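PDB 1NTH: monomethylamine methyltransferase mtmB1 from Methanosarcina barkeri, which transfers the methyl group of monomethylamine to the corrinoid cofactor of its partner protein MtmC, a step of methanogenesis from methylamine. Local coordinates for residues P124-S136 with E362-D376. Numbering follows the deposited sequence.
Sequences PIVQGGPTGSPIS and EILSGVASAKGVVTD
Asp376 sets its carboxylate against the backbone N and the hydroxyl of Ser136 and takes two bonds there: Ser136 N gives to Asp376 OD1 (2.8 Å, nearly straight) and Ser136 OG to Asp376 OD2 at 2.7 Å. Both oxygens are met on their syn sides, the donors about 20° out of the carboxylate plane. Ser136 OG lies beside its own backbone N (chi1 -61°), which lets N and OG reach the two oxygens together. CG2 of Ile135 packs against OD1, and the Asp376 backbone N returns a bond to Pro134 O (2.9 Å). With an alanine here in place of Asp376, Ser136 N and OG lose both acceptors, and the end of 134-136 is likely to drift from 375-376. Toward strands 125-128 and 363-366, the Pro134 ring leans on Thr375, while Ser133 OG bonds to Pro130 O and passes 3.2 Å from Gly372 CA, a position where a side chain would be tight. Thr131 sets its CB and CG2 against the Ala368 methyl, its OG1 turned back to Gly129 O and approaching from above the carbonyl plane. Strands 125-128 and 363-366 run parallel, 17° apart, joined by a ladder from Ile125 N to Glu362 O through to Gly129 N and Gly366 O (2.9 Å). On the face of Val126 and Leu364, Leu364 CD1 meets Pro124 CG at 3.8 Å, and helices 343-359 and 380-393 cover both side chains. On the other, Gln127 OE1 lies 3.0 Å from Ser365 OG, whose hydroxyl is hydrogen-bonded to the pyrrolysine at position 202; Gln127 NE2 goes to Thr155 OG1. Parallel pairing of the first and last strands of the barrel sheet, helices outside and Gln127 and Ser365 within, is the closure of a TIM barrel, here bringing Ser365 to the pyrrolysine.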
ATOM      1  N   PRO A 124     -11.078 -16.616  26.096  1.00 18.11           N
ATOM      2  CA  PRO A 124     -11.139 -16.823  24.649  1.00 17.65           C
ATOM      3  C   PRO A 124     -11.459 -15.508  23.946  1.00 17.06           C
ATOM      4  O   PRO A 124     -11.826 -14.519  24.587  1.00 17.50           O
ATOM      5  CB  PRO A 124     -12.259 -17.854  24.491  1.00 18.65           C
ATOM      6  CG  PRO A 124     -13.135 -17.597  25.670  1.00 19.48           C
ATOM      7  CD  PRO A 124     -12.139 -17.372  26.784  1.00 17.09           C
ATOM      8  N   ILE A 125     -11.296 -15.498  22.630  1.00 16.10           N
ATOM      9  CA  ILE A 125     -11.596 -14.325  21.824  1.00 16.69           C
ATOM     10  C   ILE A 125     -13.110 -14.242  21.692  1.00 17.30           C
ATOM     11  O   ILE A 125     -13.773 -15.250  21.433  1.00 17.10           O
ATOM     12  CB  ILE A 125     -10.964 -14.452  20.416  1.00 17.92           C
ATOM     13  CG1 ILE A 125      -9.441 -14.380  20.526  1.00 20.00           C
ATOM     14  CG2 ILE A 125     -11.515 -13.378  19.485  1.00 19.28           C
ATOM     15  CD1 ILE A 125      -8.930 -13.116  21.196  1.00 22.40           C
ATOM     16  N   VAL A 126     -13.657 -13.046  21.879  1.00 15.22           N
ATOM     17  CA  VAL A 126     -15.096 -12.840  21.777  1.00 15.82           C
ATOM     18  C   VAL A 126     -15.449 -12.271  20.407  1.00 14.77           C
ATOM     19  O   VAL A 126     -15.153 -11.114  20.101  1.00 15.84           O
ATOM     20  CB  VAL A 126     -15.595 -11.879  22.879  1.00 15.79           C
ATOM     21  CG1 VAL A 126     -17.092 -11.630  22.726  1.00 17.66           C
ATOM     22  CG2 VAL A 126     -15.299 -12.471  24.250  1.00 17.71           C
ATOM     23  N   GLN A 127     -16.067 -13.103  19.577  1.00 14.22           N
ATOM     24  CA  GLN A 127     -16.477 -12.694  18.243  1.00 13.72           C
ATOM     25  C   GLN A 127     -17.971 -12.419  18.318  1.00 15.78           C
ATOM     26  O   GLN A 127     -18.783 -13.341  18.294  1.00 15.68           O
ATOM     27  CB  GLN A 127     -16.182 -13.808  17.239  1.00 15.25           C
ATOM     28  CG  GLN A 127     -16.575 -13.480  15.810  1.00 15.67           C
ATOM     29  CD  GLN A 127     -15.841 -14.347  14.812  1.00 16.49           C
ATOM     30  OE1 GLN A 127     -16.311 -15.422  14.420  1.00 19.19           O
ATOM     31  NE2 GLN A 127     -14.663 -13.893  14.409  1.00 15.20           N
ATOM     32  N   GLY A 128     -18.326 -11.145  18.418  1.00 13.70           N
ATOM     33  CA  GLY A 128     -19.723 -10.784  18.547  1.00 15.90           C
ATOM     34  C   GLY A 128     -20.370 -10.195  17.317  1.00 15.54           C
ATOM     35  O   GLY A 128     -19.742  -9.474  16.541  1.00 16.08           O
ATOM     36  N   GLY A 129     -21.648 -10.500  17.143  1.00 15.15           N
ATOM     37  CA  GLY A 129     -22.373  -9.974  16.007  1.00 15.07           C
ATOM     38  C   GLY A 129     -23.702 -10.679  15.841  1.00 15.38           C
ATOM     39  O   GLY A 129     -24.038 -11.557  16.644  1.00 15.35           O
ATOM     40  N   PRO A 130     -24.486 -10.307  14.816  1.00 17.14           N
ATOM     41  CA  PRO A 130     -25.794 -10.908  14.536  1.00 17.30           C
ATOM     42  C   PRO A 130     -25.659 -12.404  14.274  1.00 18.81           C
ATOM     43  O   PRO A 130     -26.647 -13.139  14.245  1.00 18.50           O
ATOM     44  CB  PRO A 130     -26.272 -10.137  13.312  1.00 18.30           C
ATOM     45  CG  PRO A 130     -25.664  -8.772  13.532  1.00 17.84           C
ATOM     46  CD  PRO A 130     -24.259  -9.130  13.960  1.00 16.21           C
ATOM     47  N   THR A 131     -24.425 -12.843  14.059  1.00 16.26           N
ATOM     48  CA  THR A 131     -24.146 -14.257  13.849  1.00 18.03           C
ATOM     49  C   THR A 131     -24.979 -14.861  12.717  1.00 18.79           C
ATOM     50  O   THR A 131     -25.657 -15.882  12.888  1.00 19.21           O
ATOM     51  CB  THR A 131     -24.373 -15.022  15.177  1.00 17.85           C
ATOM     52  OG1 THR A 131     -23.683 -14.334  16.230  1.00 17.65           O
ATOM     53  CG2 THR A 131     -23.828 -16.431  15.107  1.00 19.31           C
ATOM     54  N   GLY A 132     -24.917 -14.215  11.556  1.00 18.57           N
ATOM     55  CA  GLY A 132     -25.626 -14.698  10.383  1.00 19.87           C
ATOM     56  C   GLY A 132     -27.124 -14.491  10.358  1.00 19.94           C
ATOM     57  O   GLY A 132     -27.795 -14.946   9.431  1.00 21.05           O
ATOM     58  N   SER A 133     -27.653 -13.805  11.365  1.00 18.46           N
ATOM     59  CA  SER A 133     -29.088 -13.549  11.443  1.00 19.19           C
ATOM     60  C   SER A 133     -29.505 -12.428  10.493  1.00 19.61           C
ATOM     61  O   SER A 133     -28.717 -11.531  10.190  1.00 19.27           O
ATOM     62  CB  SER A 133     -29.473 -13.184  12.878  1.00 18.19           C
ATOM     63  OG  SER A 133     -29.091 -14.214  13.777  1.00 21.51           O
ATOM     64  N   PRO A 134     -30.753 -12.470   9.999  1.00 19.34           N
ATOM     65  CA  PRO A 134     -31.245 -11.438   9.081  1.00 19.02           C
ATOM     66  C   PRO A 134     -31.404 -10.079   9.759  1.00 19.23           C
ATOM     67  O   PRO A 134     -32.029  -9.969  10.817  1.00 19.55           O
ATOM     68  CB  PRO A 134     -32.575 -12.014   8.592  1.00 19.83           C
ATOM     69  CG  PRO A 134     -33.039 -12.822   9.764  1.00 21.05           C
ATOM     70  CD  PRO A 134     -31.773 -13.512  10.218  1.00 20.31           C
ATOM     71  N   ILE A 135     -30.829  -9.053   9.140  1.00 18.12           N
ATOM     72  CA  ILE A 135     -30.883  -7.691   9.658  1.00 18.77           C
ATOM     73  C   ILE A 135     -31.416  -6.751   8.575  1.00 19.40           C
ATOM     74  O   ILE A 135     -30.993  -6.825   7.419  1.00 19.25           O
ATOM     75  CB  ILE A 135     -29.474  -7.205  10.083  1.00 17.87           C
ATOM     76  CG1 ILE A 135     -28.897  -8.132  11.160  1.00 18.36           C
ATOM     77  CG2 ILE A 135     -29.545  -5.762  10.570  1.00 17.13           C
ATOM     78  CD1 ILE A 135     -29.710  -8.181  12.450  1.00 19.21           C
ATOM     79  N   SER A 136     -32.345  -5.878   8.950  1.00 19.63           N
ATOM     80  CA  SER A 136     -32.925  -4.919   8.012  1.00 20.38           C
ATOM     81  C   SER A 136     -31.851  -3.964   7.498  1.00 20.89           C
ATOM     82  O   SER A 136     -30.980  -3.528   8.250  1.00 19.59           O
ATOM     83  CB  SER A 136     -34.039  -4.115   8.691  1.00 21.33           C
ATOM     84  OG  SER A 136     -35.089  -4.965   9.118  1.00 23.21           O
ATOM     85  N   GLU A 362     -11.034 -21.404  21.484  1.00 15.04           N
ATOM     86  CA  GLU A 362     -10.240 -20.194  21.316  1.00 16.06           C
ATOM     87  C   GLU A 362     -11.122 -19.009  20.945  1.00 15.92           C
ATOM     88  O   GLU A 362     -10.797 -17.865  21.262  1.00 17.23           O
ATOM     89  CB  GLU A 362      -9.181 -20.380  20.226  1.00 17.02           C
ATOM     90  CG  GLU A 362      -7.961 -21.195  20.631  1.00 17.87           C
ATOM     91  CD  GLU A 362      -8.224 -22.684  20.726  1.00 20.04           C
ATOM     92  OE1 GLU A 362      -9.075 -23.199  19.969  1.00 19.16           O
ATOM     93  OE2 GLU A 362      -7.560 -23.349  21.548  1.00 20.23           O
ATOM     94  N   ILE A 363     -12.236 -19.284  20.273  1.00 15.20           N
ATOM     95  CA  ILE A 363     -13.145 -18.231  19.838  1.00 14.67           C
ATOM     96  C   ILE A 363     -14.613 -18.543  20.137  1.00 15.79           C
ATOM     97  O   ILE A 363     -15.068 -19.671  19.950  1.00 16.86           O
ATOM     98  CB  ILE A 363     -13.007 -17.995  18.313  1.00 15.18           C
ATOM     99  CG1 ILE A 363     -11.569 -17.573  17.977  1.00 14.74           C
ATOM    100  CG2 ILE A 363     -14.002 -16.933  17.855  1.00 16.07           C
ATOM    101  CD1 ILE A 363     -11.284 -17.491  16.481  1.00 15.90           C
ATOM    102  N   LEU A 364     -15.341 -17.537  20.614  1.00 14.88           N
ATOM    103  CA  LEU A 364     -16.771 -17.666  20.897  1.00 14.95           C
ATOM    104  C   LEU A 364     -17.451 -16.768  19.866  1.00 16.22           C
ATOM    105  O   LEU A 364     -17.207 -15.561  19.840  1.00 17.22           O
ATOM    106  CB  LEU A 364     -17.094 -17.168  22.310  1.00 15.62           C
ATOM    107  CG  LEU A 364     -16.242 -17.715  23.457  1.00 16.08           C
ATOM    108  CD1 LEU A 364     -16.801 -17.211  24.786  1.00 18.03           C
ATOM    109  CD2 LEU A 364     -16.245 -19.231  23.419  1.00 17.46           C
ATOM    110  N   SER A 365     -18.299 -17.347  19.020  1.00 14.78           N
ATOM    111  CA  SER A 365     -18.972 -16.581  17.971  1.00 15.52           C
ATOM    112  C   SER A 365     -20.486 -16.526  18.213  1.00 16.52           C
ATOM    113  O   SER A 365     -21.197 -17.498  17.956  1.00 16.61           O
ATOM    114  CB  SER A 365     -18.672 -17.224  16.608  1.00 15.49           C
ATOM    115  OG  SER A 365     -18.931 -16.338  15.531  1.00 16.85           O
ATOM    116  N   GLY A 366     -20.967 -15.386  18.705  1.00 15.15           N
ATOM    117  CA  GLY A 366     -22.388 -15.234  18.989  1.00 15.19           C
ATOM    118  C   GLY A 366     -22.838 -13.783  18.973  1.00 16.15           C
ATOM    119  O   GLY A 366     -22.018 -12.891  18.782  1.00 16.68           O
ATOM    120  N   VAL A 367     -24.120 -13.519  19.225  1.00 15.22           N
ATOM    121  CA  VAL A 367     -25.113 -14.539  19.551  1.00 15.73           C
ATOM    122  C   VAL A 367     -26.300 -14.463  18.589  1.00 16.34           C
ATOM    123  O   VAL A 367     -26.894 -13.402  18.414  1.00 17.78           O
ATOM    124  CB  VAL A 367     -25.633 -14.324  20.994  1.00 16.86           C
ATOM    125  CG1 VAL A 367     -26.742 -15.312  21.313  1.00 16.80           C
ATOM    126  CG2 VAL A 367     -24.479 -14.454  21.986  1.00 16.24           C
ATOM    127  N   ALA A 368     -26.643 -15.584  17.962  1.00 16.63           N
ATOM    128  CA  ALA A 368     -27.773 -15.599  17.042  1.00 17.14           C
ATOM    129  C   ALA A 368     -29.043 -15.885  17.841  1.00 18.83           C
ATOM    130  O   ALA A 368     -29.587 -16.988  17.801  1.00 18.57           O
ATOM    131  CB  ALA A 368     -27.571 -16.654  15.979  1.00 17.37           C
ATOM    132  N   SER A 369     -29.494 -14.876  18.576  1.00 18.76           N
ATOM    133  CA  SER A 369     -30.687 -14.993  19.404  1.00 20.07           C
ATOM    134  C   SER A 369     -31.916 -15.347  18.575  1.00 20.15           C
ATOM    135  O   SER A 369     -31.943 -15.131  17.363  1.00 18.96           O
ATOM    136  CB  SER A 369     -30.911 -13.683  20.155  1.00 20.96           C
ATOM    137  OG  SER A 369     -29.738 -13.334  20.872  1.00 23.41           O
ATOM    138  N   ALA A 370     -32.933 -15.892  19.240  1.00 20.78           N
ATOM    139  CA  ALA A 370     -34.163 -16.297  18.566  1.00 20.87           C
ATOM    140  C   ALA A 370     -33.835 -17.292  17.457  1.00 20.97           C
ATOM    141  O   ALA A 370     -34.467 -17.292  16.396  1.00 21.30           O
ATOM    142  CB  ALA A 370     -34.879 -15.079  17.992  1.00 21.98           C
ATOM    143  N   LYS A 371     -32.838 -18.134  17.718  1.00 20.95           N
ATOM    144  CA  LYS A 371     -32.390 -19.158  16.778  1.00 21.79           C
ATOM    145  C   LYS A 371     -31.873 -18.588  15.458  1.00 21.12           C
ATOM    146  O   LYS A 371     -31.745 -19.311  14.470  1.00 20.45           O
ATOM    147  CB  LYS A 371     -33.519 -20.160  16.511  1.00 24.10           C
ATOM    148  CG  LYS A 371     -34.028 -20.831  17.778  1.00 26.53           C
ATOM    149  CD  LYS A 371     -35.122 -21.849  17.494  1.00 28.30           C
ATOM    150  CE  LYS A 371     -35.724 -22.359  18.794  1.00 29.29           C
ATOM    151  NZ  LYS A 371     -36.817 -23.345  18.552  1.00 32.31           N
ATOM    152  N   GLY A 372     -31.588 -17.290  15.455  1.00 21.07           N
ATOM    153  CA  GLY A 372     -31.059 -16.631  14.273  1.00 21.34           C
ATOM    154  C   GLY A 372     -31.940 -16.592  13.039  1.00 22.68           C
ATOM    155  O   GLY A 372     -31.438 -16.410  11.930  1.00 23.12           O
ATOM    156  N   VAL A 373     -33.249 -16.740  13.215  1.00 23.09           N
ATOM    157  CA  VAL A 373     -34.159 -16.728  12.076  1.00 24.90           C
ATOM    158  C   VAL A 373     -35.183 -15.600  12.103  1.00 24.68           C
ATOM    159  O   VAL A 373     -36.045 -15.524  11.227  1.00 26.11           O
ATOM    160  CB  VAL A 373     -34.920 -18.064  11.964  1.00 25.22           C
ATOM    161  CG1 VAL A 373     -33.931 -19.206  11.795  1.00 28.12           C
ATOM    162  CG2 VAL A 373     -35.784 -18.276  13.199  1.00 26.83           C
ATOM    163  N   VAL A 374     -35.097 -14.724  13.100  1.00 23.22           N
ATOM    164  CA  VAL A 374     -36.041 -13.618  13.195  1.00 22.60           C
ATOM    165  C   VAL A 374     -35.330 -12.296  12.937  1.00 22.79           C
ATOM    166  O   VAL A 374     -34.386 -11.933  13.639  1.00 21.66           O
ATOM    167  CB  VAL A 374     -36.719 -13.573  14.581  1.00 22.72           C
ATOM    168  CG1 VAL A 374     -37.772 -12.473  14.606  1.00 22.07           C
ATOM    169  CG2 VAL A 374     -37.352 -14.926  14.892  1.00 23.12           C
ATOM    170  N   THR A 375     -35.799 -11.581  11.922  1.00 22.54           N
ATOM    171  CA  THR A 375     -35.210 -10.308  11.534  1.00 22.59           C
ATOM    172  C   THR A 375     -35.015  -9.321  12.681  1.00 21.71           C
ATOM    173  O   THR A 375     -35.931  -9.052  13.461  1.00 22.01           O
ATOM    174  CB  THR A 375     -36.050  -9.636  10.433  1.00 23.20           C
ATOM    175  OG1 THR A 375     -36.157 -10.527   9.318  1.00 23.71           O
ATOM    176  CG2 THR A 375     -35.394  -8.339   9.972  1.00 23.62           C
ATOM    177  N   ASP A 376     -33.792  -8.804  12.768  1.00 20.29           N
ATOM    178  CA  ASP A 376     -33.386  -7.821  13.768  1.00 19.71           C
ATOM    179  C   ASP A 376     -33.394  -8.259  15.230  1.00 19.77           C
ATOM    180  O   ASP A 376     -33.251  -7.423  16.123  1.00 19.49           O
ATOM    181  CB  ASP A 376     -34.216  -6.539  13.612  1.00 18.76           C
ATOM    182  CG  ASP A 376     -34.043  -5.896  12.246  1.00 20.95           C
ATOM    183  OD1 ASP A 376     -32.940  -6.022  11.668  1.00 21.68           O
ATOM    184  OD2 ASP A 376     -34.998  -5.255  11.753  1.00 21.44           O
TER